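Local coordinates for protein UDP-glucose:anthocyanidin 3-O-glucosyltransferase (Clitoria ternatea, PDB 4REL) that belongs to the GT-B-fold glycosyltransferases, built from two Rossmann-like domains, and binds the ligand KMP, at residues L167-S171 with P219-Y225; G382-E386 with S398-I402; D158-A162 with L173-D177. One frame throughout, in Å; residues are numbered along the deposited sequence.

Contacts 1 and 3 lie in the N-terminal Rossmann-like domain and share the long loop between helices 148-157 and 191-197; contact 2 lies at the edge of the C-terminal sheet. Along the chain contacts 1 and 3 interleave, in the order 158-162, 167-171, 173-177, 219-225, and contact 2 follows. The centres of contacts 1 and 3 are about 18 Å apart, and the two touch where Leu-167 CD1 meets Leu-173 CD1 at 4.1 Å. The centre of contact 2 is about 26 Å from that of contact 1 and about 21 Å from that of contact 3. Acidic side chains of contact 3 reach Arg-373 and Lys-388, so this loop joins the two domains.

Contact 1 of 3, residues L167-S171 with P219-Y225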
ATOM      1  N   LEU A 167      -0.541   2.533 -22.631  1.00 14.38           N
ATOM      2  CA  LEU A 167       0.393   2.481 -21.505  1.00 11.78           C
ATOM      3  C   LEU A 167       1.378   1.353 -21.744  1.00 13.50           C
ATOM      4  O   LEU A 167       1.004   0.179 -21.676  1.00 13.26           O
ATOM      5  CB  LEU A 167      -0.360   2.214 -20.194  1.00 12.81           C
ATOM      6  CG  LEU A 167      -1.501   3.148 -19.789  1.00 13.70           C
ATOM      7  CD1 LEU A 167      -2.196   2.611 -18.539  1.00 10.78           C
ATOM      8  CD2 LEU A 167      -0.984   4.572 -19.552  1.00 14.03           C
ATOM      9  N   PRO A 168       2.650   1.690 -22.020  1.00 14.70           N
ATOM     10  CA  PRO A 168       3.626   0.626 -22.282  1.00 15.67           C
ATOM     11  C   PRO A 168       3.743  -0.366 -21.121  1.00 15.73           C
ATOM     12  O   PRO A 168       3.871   0.030 -19.956  1.00 13.38           O
ATOM     13  CB  PRO A 168       4.935   1.401 -22.491  1.00 15.33           C
ATOM     14  CG  PRO A 168       4.477   2.721 -23.043  1.00 17.22           C
ATOM     15  CD  PRO A 168       3.220   3.029 -22.250  1.00 15.40           C
ATOM     16  N   GLY A 169       3.659  -1.651 -21.452  1.00 13.56           N
ATOM     17  CA  GLY A 169       3.788  -2.717 -20.475  1.00 13.78           C
ATOM     18  C   GLY A 169       2.508  -3.014 -19.710  1.00 12.90           C
ATOM     19  O   GLY A 169       2.432  -3.995 -18.962  1.00 14.45           O
ATOM     20  N   LEU A 170       1.505  -2.159 -19.880  1.00 10.15           N
ATOM     21  CA  LEU A 170       0.293  -2.249 -19.071  1.00  8.63           C
ATOM     22  C   LEU A 170      -0.964  -2.369 -19.924  1.00  9.87           C
ATOM     23  O   LEU A 170      -2.035  -1.895 -19.539  1.00 12.36           O
ATOM     24  CB  LEU A 170       0.185  -1.047 -18.121  1.00 12.04           C
ATOM     25  CG  LEU A 170       1.299  -0.949 -17.070  1.00 14.65           C
ATOM     26  CD1 LEU A 170       1.143   0.330 -16.258  1.00 16.76           C
ATOM     27  CD2 LEU A 170       1.300  -2.176 -16.170  1.00 17.85           C
ATOM     28  N   SER A 171      -0.832  -3.022 -21.072  1.00 11.98           N
ATOM     29  CA  SER A 171      -1.960  -3.206 -21.989  1.00 11.98           C
ATOM     30  C   SER A 171      -3.060  -4.109 -21.415  1.00 16.32           C
ATOM     31  O   SER A 171      -4.177  -4.127 -21.928  1.00 19.35           O
ATOM     32  CB  SER A 171      -1.481  -3.745 -23.346  1.00 13.30           C
ATOM     33  OG  SER A 171      -0.968  -5.064 -23.234  1.00 17.42           O
ATOM     34  N   PRO A 219       6.241  -5.061 -14.964  1.00 14.15           N
ATOM     35  CA  PRO A 219       6.531  -5.308 -16.381  1.00 14.26           C
ATOM     36  C   PRO A 219       7.720  -4.462 -16.813  1.00 15.07           C
ATOM     37  O   PRO A 219       7.732  -3.258 -16.530  1.00 11.97           O
ATOM     38  CB  PRO A 219       5.264  -4.834 -17.083  1.00 14.28           C
ATOM     39  CG  PRO A 219       4.182  -4.962 -16.031  1.00 16.10           C
ATOM     40  CD  PRO A 219       4.861  -4.593 -14.748  1.00 16.66           C
ATOM     41  N   PRO A 220       8.733  -5.085 -17.440  1.00 15.13           N
ATOM     42  CA  PRO A 220       9.955  -4.366 -17.821  1.00 14.73           C
ATOM     43  C   PRO A 220       9.690  -3.128 -18.689  1.00 16.44           C
ATOM     44  O   PRO A 220      10.396  -2.127 -18.543  1.00 14.93           O
ATOM     45  CB  PRO A 220      10.751  -5.418 -18.600  1.00 17.20           C
ATOM     46  CG  PRO A 220      10.279  -6.723 -18.051  1.00 24.61           C
ATOM     47  CD  PRO A 220       8.827  -6.532 -17.707  1.00 19.63           C
ATOM     48  N   LEU A 221       8.692  -3.186 -19.572  1.00 14.92           N
ATOM     49  CA  LEU A 221       8.340  -2.015 -20.383  1.00 15.47           C
ATOM     50  C   LEU A 221       7.756  -0.877 -19.556  1.00 14.96           C
ATOM     51  O   LEU A 221       8.004   0.293 -19.842  1.00 16.67           O
ATOM     52  CB  LEU A 221       7.361  -2.386 -21.501  1.00 20.26           C
ATOM     53  CG  LEU A 221       7.985  -2.610 -22.873  1.00 34.85           C
ATOM     54  CD1 LEU A 221       9.001  -3.741 -22.829  1.00 39.06           C
ATOM     55  CD2 LEU A 221       6.901  -2.886 -23.907  1.00 34.98           C
ATOM     56  N   PHE A 222       6.957  -1.216 -18.545  1.00 11.85           N
ATOM     57  CA  PHE A 222       6.477  -0.202 -17.621  1.00 15.64           C
ATOM     58  C   PHE A 222       7.662   0.459 -16.920  1.00 10.17           C
ATOM     59  O   PHE A 222       7.692   1.683 -16.757  1.00 11.70           O
ATOM     60  CB  PHE A 222       5.497  -0.790 -16.591  1.00 14.36           C
ATOM     61  CG  PHE A 222       5.402   0.015 -15.331  1.00 11.31           C
ATOM     62  CD1 PHE A 222       4.616   1.156 -15.275  1.00 12.55           C
ATOM     63  CD2 PHE A 222       6.110  -0.363 -14.194  1.00 12.92           C
ATOM     64  CE1 PHE A 222       4.547   1.914 -14.093  1.00 14.33           C
ATOM     65  CE2 PHE A 222       6.041   0.382 -13.030  1.00 14.74           C
ATOM     66  CZ  PHE A 222       5.261   1.522 -12.982  1.00 15.58           C
ATOM     67  N   VAL A 223       8.638  -0.346 -16.503  1.00  9.84           N
ATOM     68  CA  VAL A 223       9.780   0.191 -15.781  1.00 11.47           C
ATOM     69  C   VAL A 223      10.547   1.127 -16.699  1.00 14.47           C
ATOM     70  O   VAL A 223      10.900   2.233 -16.294  1.00 11.48           O
ATOM     71  CB  VAL A 223      10.699  -0.920 -15.242  1.00 12.55           C
ATOM     72  CG1 VAL A 223      11.950  -0.324 -14.607  1.00 19.15           C
ATOM     73  CG2 VAL A 223       9.942  -1.791 -14.233  1.00 10.64           C
ATOM     74  N   LYS A 224      10.771   0.697 -17.944  1.00 13.18           N
ATOM     75  CA  LYS A 224      11.452   1.549 -18.923  1.00 15.35           C
ATOM     76  C   LYS A 224      10.677   2.829 -19.185  1.00 15.55           C
ATOM     77  O   LYS A 224      11.259   3.904 -19.249  1.00 15.72           O
ATOM     78  CB  LYS A 224      11.696   0.811 -20.242  1.00 19.68           C
ATOM     79  CG  LYS A 224      12.818  -0.199 -20.170  1.00 20.14           C
ATOM     80  CD  LYS A 224      13.149  -0.729 -21.557  1.00 33.01           C
ATOM     81  CE  LYS A 224      14.369  -1.636 -21.514  1.00 39.90           C
ATOM     82  NZ  LYS A 224      14.781  -2.074 -22.876  1.00 42.16           N
ATOM     83  N   TYR A 225       9.362   2.712 -19.329  1.00 13.04           N
ATOM     84  CA  TYR A 225       8.528   3.894 -19.516  1.00 15.70           C
ATOM     85  C   TYR A 225       8.692   4.892 -18.363  1.00 14.08           C
ATOM     86  O   TYR A 225       8.866   6.091 -18.591  1.00 13.23           O
ATOM     87  CB  TYR A 225       7.055   3.497 -19.688  1.00 13.81           C
ATOM     88  CG  TYR A 225       6.108   4.669 -19.834  1.00 15.48           C
ATOM     89  CD1 TYR A 225       5.989   5.342 -21.042  1.00 15.55           C
ATOM     90  CD2 TYR A 225       5.323   5.090 -18.766  1.00 16.64           C
ATOM     91  CE1 TYR A 225       5.111   6.406 -21.182  1.00 17.59           C
ATOM     92  CE2 TYR A 225       4.444   6.156 -18.896  1.00 17.38           C
ATOM     93  CZ  TYR A 225       4.347   6.807 -20.105  1.00 16.61           C
ATOM     94  OH  TYR A 225       3.481   7.857 -20.249  1.00 16.36           O
TER
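A tight turn presses its tip against the first turns of helix 220-229. Leu-167 to Leu-170 form a type II beta turn, closed by the bond from Leu-170 N to Leu-167 O at 3.0 Å, with Pro-168 and Gly-169 at its corners. The Pro-168 ring lies over one face of Tyr-225, its CD 4.1 Å from the ring centroid in a CH-pi contact, and Pro-168 CG comes within 3.6 Å of Tyr-225 CD1. Gly-169 sits in the shallow hollow between Pro-219 and Leu-221, its CA 3.7 Å from Leu-221 CB and its O 3.5 Å from Pro-219 CB. A beta carbon here would run into Phe-222 N, and the positive phi of 82° also favours glycine. The end of Leu-170 rests its two methyls against two neighbours: CD2 is 4.0 Å from Pro-219 CG, while CD1 is 3.7 Å from Phe-222 CD1.

The helix, with Pro-219 at its N-cap position, belongs to the beta-alpha-beta crossover from strand 208-211 to strand 233-235, and Phe-222 and Val-223 also touch Tyr-235 of that last strand. The contact therefore lays the long loop after helix 148-157 against the last crossover of the N-terminal sheet. The Tyr-225 hydroxyl is engaged by Asn-147.

The contact buries 345 Å², both sides summed, and the carbonyl of the proline corner adds a CA-H...O approach, Phe-222 CA to Pro-168 O at 3.5 Å. Turn and helix are thus held by fit of shape, proline against aromatic ring and leucine against apolar neighbours, rather than by directed polar bonds.

Contact 2 of 3, residues G382-E386 with S398-I402; sequences GVIVE and SLNLI
Val-383 lays its two methyls over Leu-401 and Ile-402, joining the edge strand 382-384 of the C-terminal Rossmann-like domain of this GT-B fold to its covering helix 392-403. Residues 398-402 are regular alpha helix, Ile-402 N bonding to Ser-398 O at 3.2 Å. The axes of segments 382-384 and 398-402 approach to 9.6 Å and run nearly antiparallel, at 164°. Gly-382 is almost fully extended; Val-383 (phi/psi -133/150) and Ile-384 (-80/135) continue the strand, so Val-383 points toward the helix and Ile-384 away from it, onto Ala-372 and Arg-373 of helix 368-378. The nearest CA atoms are Val-385 and Ser-398, 6.2 Å apart.

With chi1 of Val-383 in m, its CG1 lies 3.9 Å from Leu-401 CD2 and its CG2 4.5 Å from Ile-402 CD1. Leu-401 takes chi1 t and chi2 p, Ile-402 m and m. Ile-360 of strand 359-361 and Ile-411 of helix 409-425 extend this apolar layer.

Beyond the strand Val-385 (-56/141) and Glu-386 (-64/121) are polyproline-like, and Ser-398, chi1 m, turns its hydroxyl to them: OG lies 3.8 Å from Val-385 CG2 and accepts a weak hydrogen bond from Glu-386 N at 3.4 Å, N-H...O angle 161°.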
ATOM      1  N   GLY A 382      -3.849 -14.949  -9.138  1.00 10.07           N
ATOM      2  CA  GLY A 382      -5.142 -14.827  -8.494  1.00  9.84           C
ATOM      3  C   GLY A 382      -6.246 -14.502  -9.471  1.00 10.06           C
ATOM      4  O   GLY A 382      -6.011 -14.443 -10.684  1.00 10.76           O
ATOM      5  N   VAL A 383      -7.449 -14.300  -8.936  1.00 11.93           N
ATOM      6  CA  VAL A 383      -8.613 -13.938  -9.750  1.00  8.41           C
ATOM      7  C   VAL A 383      -9.344 -12.773  -9.104  1.00 11.49           C
ATOM      8  O   VAL A 383      -9.306 -12.589  -7.882  1.00 12.87           O
ATOM      9  CB  VAL A 383      -9.605 -15.116  -9.945  1.00 13.49           C
ATOM     10  CG1 VAL A 383      -8.972 -16.227 -10.779  1.00 13.20           C
ATOM     11  CG2 VAL A 383     -10.080 -15.654  -8.609  1.00 15.72           C
ATOM     12  N   ILE A 384      -9.986 -11.962  -9.930  1.00 11.27           N
ATOM     13  CA  ILE A 384     -10.936 -11.002  -9.405  1.00 10.16           C
ATOM     14  C   ILE A 384     -12.204 -11.808  -9.166  1.00 13.68           C
ATOM     15  O   ILE A 384     -12.585 -12.623 -10.014  1.00 16.58           O
ATOM     16  CB  ILE A 384     -11.188  -9.866 -10.406  1.00 12.26           C
ATOM     17  CG1 ILE A 384      -9.898  -9.053 -10.590  1.00 12.35           C
ATOM     18  CG2 ILE A 384     -12.365  -9.003  -9.941  1.00 14.02           C
ATOM     19  CD1 ILE A 384      -9.937  -8.048 -11.758  1.00 16.61           C
ATOM     20  N   VAL A 385     -12.843 -11.608  -8.014  1.00 13.59           N
ATOM     21  CA  VAL A 385     -13.921 -12.489  -7.596  1.00 13.02           C
ATOM     22  C   VAL A 385     -14.974 -12.519  -8.685  1.00 16.32           C
ATOM     23  O   VAL A 385     -15.220 -11.513  -9.353  1.00 13.33           O
ATOM     24  CB  VAL A 385     -14.516 -12.091  -6.209  1.00 12.45           C
ATOM     25  CG1 VAL A 385     -15.332 -10.801  -6.314  1.00 12.89           C
ATOM     26  CG2 VAL A 385     -15.350 -13.233  -5.631  1.00 18.49           C
ATOM     27  N   GLU A 386     -15.528 -13.703  -8.921  1.00 21.20           N
ATOM     28  CA  GLU A 386     -16.495 -13.882  -9.991  1.00 21.11           C
ATOM     29  C   GLU A 386     -17.706 -13.029  -9.655  1.00 26.23           C
ATOM     30  O   GLU A 386     -18.302 -13.191  -8.586  1.00 28.33           O
ATOM     31  CB  GLU A 386     -16.882 -15.357 -10.113  1.00 26.17           C
ATOM     32  CG  GLU A 386     -17.860 -15.656 -11.243  1.00 36.17           C
ATOM     33  CD  GLU A 386     -18.158 -17.143 -11.375  1.00 45.58           C
ATOM     34  OE1 GLU A 386     -17.200 -17.948 -11.373  1.00 46.05           O
ATOM     35  OE2 GLU A 386     -19.351 -17.505 -11.474  1.00 46.78           O
ATOM     36  N   SER A 398     -14.916 -19.037  -6.695  1.00 13.16           N
ATOM     37  CA  SER A 398     -13.526 -18.569  -6.650  1.00 12.17           C
ATOM     38  C   SER A 398     -12.716 -19.327  -5.602  1.00 12.34           C
ATOM     39  O   SER A 398     -11.544 -19.653  -5.828  1.00 13.48           O
ATOM     40  CB  SER A 398     -13.459 -17.064  -6.386  1.00 12.61           C
ATOM     41  OG  SER A 398     -14.048 -16.353  -7.469  1.00 17.86           O
ATOM     42  N   LEU A 399     -13.338 -19.598  -4.455  1.00 14.04           N
ATOM     43  CA  LEU A 399     -12.671 -20.340  -3.385  1.00 11.40           C
ATOM     44  C   LEU A 399     -12.319 -21.737  -3.862  1.00 14.13           C
ATOM     45  O   LEU A 399     -11.211 -22.215  -3.626  1.00 12.82           O
ATOM     46  CB  LEU A 399     -13.555 -20.414  -2.134  1.00 11.94           C
ATOM     47  CG  LEU A 399     -13.682 -19.124  -1.321  1.00  7.27           C
ATOM     48  CD1 LEU A 399     -14.847 -19.205  -0.341  1.00  8.35           C
ATOM     49  CD2 LEU A 399     -12.396 -18.903  -0.561  1.00  9.94           C
ATOM     50  N   ASN A 400     -13.248 -22.394  -4.557  1.00 11.87           N
ATOM     51  CA  ASN A 400     -12.963 -23.738  -5.052  1.00 10.53           C
ATOM     52  C   ASN A 400     -11.869 -23.763  -6.106  1.00 12.85           C
ATOM     53  O   ASN A 400     -11.003 -24.643  -6.094  1.00 11.83           O
ATOM     54  CB  ASN A 400     -14.232 -24.403  -5.590  1.00 12.70           C
ATOM     55  CG  ASN A 400     -15.049 -25.051  -4.495  1.00 20.78           C
ATOM     56  OD1 ASN A 400     -14.796 -26.193  -4.108  1.00 24.72           O
ATOM     57  ND2 ASN A 400     -16.039 -24.329  -3.993  1.00 25.02           N
ATOM     58  N   LEU A 401     -11.921 -22.795  -7.014  1.00 12.53           N
ATOM     59  CA  LEU A 401     -10.947 -22.693  -8.093  1.00 13.18           C
ATOM     60  C   LEU A 401      -9.529 -22.659  -7.548  1.00 17.33           C
ATOM     61  O   LEU A 401      -8.691 -23.474  -7.940  1.00 12.55           O
ATOM     62  CB  LEU A 401     -11.212 -21.444  -8.935  1.00 13.65           C
ATOM     63  CG  LEU A 401     -10.156 -21.137  -9.998  1.00 18.88           C
ATOM     64  CD1 LEU A 401     -10.132 -22.257 -11.024  1.00 22.53           C
ATOM     65  CD2 LEU A 401     -10.447 -19.811 -10.669  1.00 16.92           C
ATOM     66  N   ILE A 402      -9.272 -21.736  -6.623  1.00 15.65           N
ATOM     67  CA  ILE A 402      -7.924 -21.547  -6.090  1.00 13.47           C
ATOM     68  C   ILE A 402      -7.511 -22.636  -5.092  1.00 14.19           C
ATOM     69  O   ILE A 402      -6.390 -23.141  -5.150  1.00 14.61           O
ATOM     70  CB  ILE A 402      -7.782 -20.172  -5.414  1.00  9.98           C
ATOM     71  CG1 ILE A 402      -8.135 -19.037  -6.391  1.00 22.55           C
ATOM     72  CG2 ILE A 402      -6.382 -19.994  -4.826  1.00 12.87           C
ATOM     73  CD1 ILE A 402      -7.265 -18.973  -7.633  1.00 23.61           C
TER

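Contact 3 of 3, residues D158-A162 with L173-D177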
ATOM      1  N   ASP A 158     -15.060   4.703 -24.748  1.00 22.30           N
ATOM      2  CA  ASP A 158     -14.880   3.288 -25.068  1.00 25.59           C
ATOM      3  C   ASP A 158     -15.638   2.358 -24.111  1.00 24.18           C
ATOM      4  O   ASP A 158     -16.276   2.816 -23.166  1.00 24.15           O
ATOM      5  CB  ASP A 158     -13.381   2.951 -25.067  1.00 24.88           C
ATOM      6  CG  ASP A 158     -12.949   2.191 -26.306  1.00 41.91           C
ATOM      7  OD1 ASP A 158     -13.721   1.329 -26.789  1.00 44.65           O
ATOM      8  OD2 ASP A 158     -11.833   2.465 -26.797  1.00 41.13           O
ATOM      9  N   ALA A 159     -15.560   1.054 -24.367  1.00 28.64           N
ATOM     10  CA  ALA A 159     -16.271   0.061 -23.564  1.00 29.04           C
ATOM     11  C   ALA A 159     -15.584  -0.118 -22.219  1.00 28.39           C
ATOM     12  O   ALA A 159     -14.412   0.215 -22.076  1.00 20.19           O
ATOM     13  CB  ALA A 159     -16.338  -1.263 -24.296  1.00 30.51           C
ATOM     14  N   LYS A 160     -16.301  -0.663 -21.244  1.00 25.36           N
ATOM     15  CA  LYS A 160     -15.754  -0.782 -19.893  1.00 28.56           C
ATOM     16  C   LYS A 160     -14.594  -1.769 -19.804  1.00 24.78           C
ATOM     17  O   LYS A 160     -13.717  -1.637 -18.945  1.00 23.36           O
ATOM     18  CB  LYS A 160     -16.853  -1.149 -18.892  1.00 35.34           C
ATOM     19  CG  LYS A 160     -17.847  -0.023 -18.642  1.00 43.76           C
ATOM     20  CD  LYS A 160     -17.113   1.301 -18.472  1.00 46.40           C
ATOM     21  CE  LYS A 160     -18.006   2.400 -17.914  1.00 48.09           C
ATOM     22  NZ  LYS A 160     -18.987   2.916 -18.910  1.00 51.48           N
ATOM     23  N   ASN A 161     -14.582  -2.748 -20.700  1.00 17.93           N
ATOM     24  CA  ASN A 161     -13.506  -3.733 -20.723  1.00 16.36           C
ATOM     25  C   ASN A 161     -12.426  -3.434 -21.770  1.00 16.60           C
ATOM     26  O   ASN A 161     -11.589  -4.291 -22.068  1.00 23.70           O
ATOM     27  CB  ASN A 161     -14.075  -5.141 -20.925  1.00 26.12           C
ATOM     28  CG  ASN A 161     -14.840  -5.286 -22.231  1.00 38.15           C
ATOM     29  OD1 ASN A 161     -15.187  -4.298 -22.881  1.00 40.38           O
ATOM     30  ND2 ASN A 161     -15.119  -6.528 -22.615  1.00 38.49           N
ATOM     31  N   ALA A 162     -12.447  -2.222 -22.324  1.00 20.67           N
ATOM     32  CA  ALA A 162     -11.456  -1.831 -23.330  1.00 18.67           C
ATOM     33  C   ALA A 162     -10.099  -1.697 -22.667  1.00 13.81           C
ATOM     34  O   ALA A 162     -10.005  -1.182 -21.551  1.00 19.93           O
ATOM     35  CB  ALA A 162     -11.842  -0.527 -23.985  1.00 22.30           C
ATOM     36  N   LEU A 173      -4.351  -3.585 -18.479  1.00 10.81           N
ATOM     37  CA  LEU A 173      -5.223  -2.706 -17.699  1.00  9.09           C
ATOM     38  C   LEU A 173      -6.423  -2.295 -18.546  1.00 13.21           C
ATOM     39  O   LEU A 173      -6.300  -2.100 -19.764  1.00 16.79           O
ATOM     40  CB  LEU A 173      -4.481  -1.446 -17.210  1.00 10.29           C
ATOM     41  CG  LEU A 173      -3.311  -1.641 -16.248  1.00 11.30           C
ATOM     42  CD1 LEU A 173      -2.817  -0.302 -15.766  1.00 10.03           C
ATOM     43  CD2 LEU A 173      -3.780  -2.469 -15.062  1.00 12.97           C
ATOM     44  N   ARG A 174      -7.586  -2.199 -17.905  1.00 13.45           N
ATOM     45  CA  ARG A 174      -8.814  -1.842 -18.603  1.00 13.45           C
ATOM     46  C   ARG A 174      -9.434  -0.573 -18.049  1.00 13.02           C
ATOM     47  O   ARG A 174      -9.159  -0.161 -16.921  1.00 12.78           O
ATOM     48  CB  ARG A 174      -9.851  -2.951 -18.465  1.00 13.60           C
ATOM     49  CG  ARG A 174      -9.417  -4.310 -18.954  1.00 14.76           C
ATOM     50  CD  ARG A 174     -10.522  -5.260 -18.574  1.00 19.88           C
ATOM     51  NE  ARG A 174     -10.277  -6.630 -18.986  1.00 21.09           N
ATOM     52  CZ  ARG A 174     -11.160  -7.607 -18.806  1.00 31.73           C
ATOM     53  NH1 ARG A 174     -12.326  -7.344 -18.224  1.00 27.30           N
ATOM     54  NH2 ARG A 174     -10.882  -8.839 -19.207  1.00 36.70           N
ATOM     55  N   VAL A 175     -10.297   0.028 -18.860  1.00 14.69           N
ATOM     56  CA  VAL A 175     -11.105   1.161 -18.455  1.00 13.03           C
ATOM     57  C   VAL A 175     -11.734   0.962 -17.071  1.00 14.03           C
ATOM     58  O   VAL A 175     -11.675   1.850 -16.216  1.00 15.83           O
ATOM     59  CB  VAL A 175     -12.194   1.413 -19.517  1.00 16.94           C
ATOM     60  CG1 VAL A 175     -13.365   2.181 -18.937  1.00 17.80           C
ATOM     61  CG2 VAL A 175     -11.594   2.144 -20.698  1.00 16.81           C
ATOM     62  N   GLU A 176     -12.295  -0.220 -16.831  1.00 11.96           N
ATOM     63  CA  GLU A 176     -12.995  -0.476 -15.570  1.00 13.45           C
ATOM     64  C   GLU A 176     -12.071  -0.533 -14.346  1.00 15.73           C
ATOM     65  O   GLU A 176     -12.538  -0.490 -13.200  1.00 15.99           O
ATOM     66  CB  GLU A 176     -13.812  -1.765 -15.667  1.00 16.17           C
ATOM     67  CG  GLU A 176     -12.970  -3.020 -15.785  1.00 17.49           C
ATOM     68  CD  GLU A 176     -13.807  -4.263 -16.009  1.00 25.93           C
ATOM     69  OE1 GLU A 176     -14.628  -4.592 -15.128  1.00 23.78           O
ATOM     70  OE2 GLU A 176     -13.644  -4.904 -17.067  1.00 27.03           O
ATOM     71  N   ASP A 177     -10.762  -0.614 -14.579  1.00 14.39           N
ATOM     72  CA  ASP A 177      -9.801  -0.677 -13.479  1.00 13.88           C
ATOM     73  C   ASP A 177      -9.361   0.699 -12.979  1.00 15.27           C
ATOM     74  O   ASP A 177      -8.793   0.811 -11.895  1.00 12.45           O
ATOM     75  CB  ASP A 177      -8.558  -1.461 -13.909  1.00 13.81           C
ATOM     76  CG  ASP A 177      -8.886  -2.845 -14.443  1.00 12.63           C
ATOM     77  OD1 ASP A 177      -9.827  -3.483 -13.921  1.00 15.61           O
ATOM     78  OD2 ASP A 177      -8.187  -3.297 -15.379  1.00 12.97           O
TER
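Two backbone carbonyls of a beta turn serve as acceptors for two successive amides of a 3-10 segment. Ala-159 to Ala-162 form a type I turn, closed by Ala-162 N to Ala-159 O at 3.1 Å. From it Ala-162 O receives Val-175 N at 3.0 Å with good geometry, and Lys-160 O receives Glu-176 N at 2.9 Å in a bond that is weak because of its 130° angle. Ala-162 O is also approached by Arg-174 CA at 3.2 Å in a CA-H...O contact.

Arg-174 N donates a hydrogen bond to Asp-177 OD2 at 2.8 Å, while Asp-177 N bonds to Arg-174 O at 2.9 Å, the i+3 to i bond of the 3-10 turn. Ala-159 N is met by Asp-158 OD1 at 3.1 Å; the other oxygen of that carboxylate pairs with Lys-154. Arg-174 NH1 makes a salt bridge with Glu-176 OE2 at 3.0 Å, and Glu-176 OE1 pairs with Lys-388. Asp-177 OD2 is shared further, as it also pairs with Arg-373 of helix 368-378.

Among these polar links Val-175 is the apolar plug. Its CG2 is 4.2 Å from Ala-162 CB, its CG1 3.9 Å from Lys-160 CD, and Lys-154 and Cys-155 of helix 148-157 also touch it.

The contact brings the start of the long loop after helix 148-157 against a later part of it. Backbone bonds fix the loop upon itself; Glu-176, alone in having a salt-bridge partner within its segment, and Asp-177 pair with Lys-388 and Arg-373 of the C-terminal domain, implying an electrostatic tie between the domains.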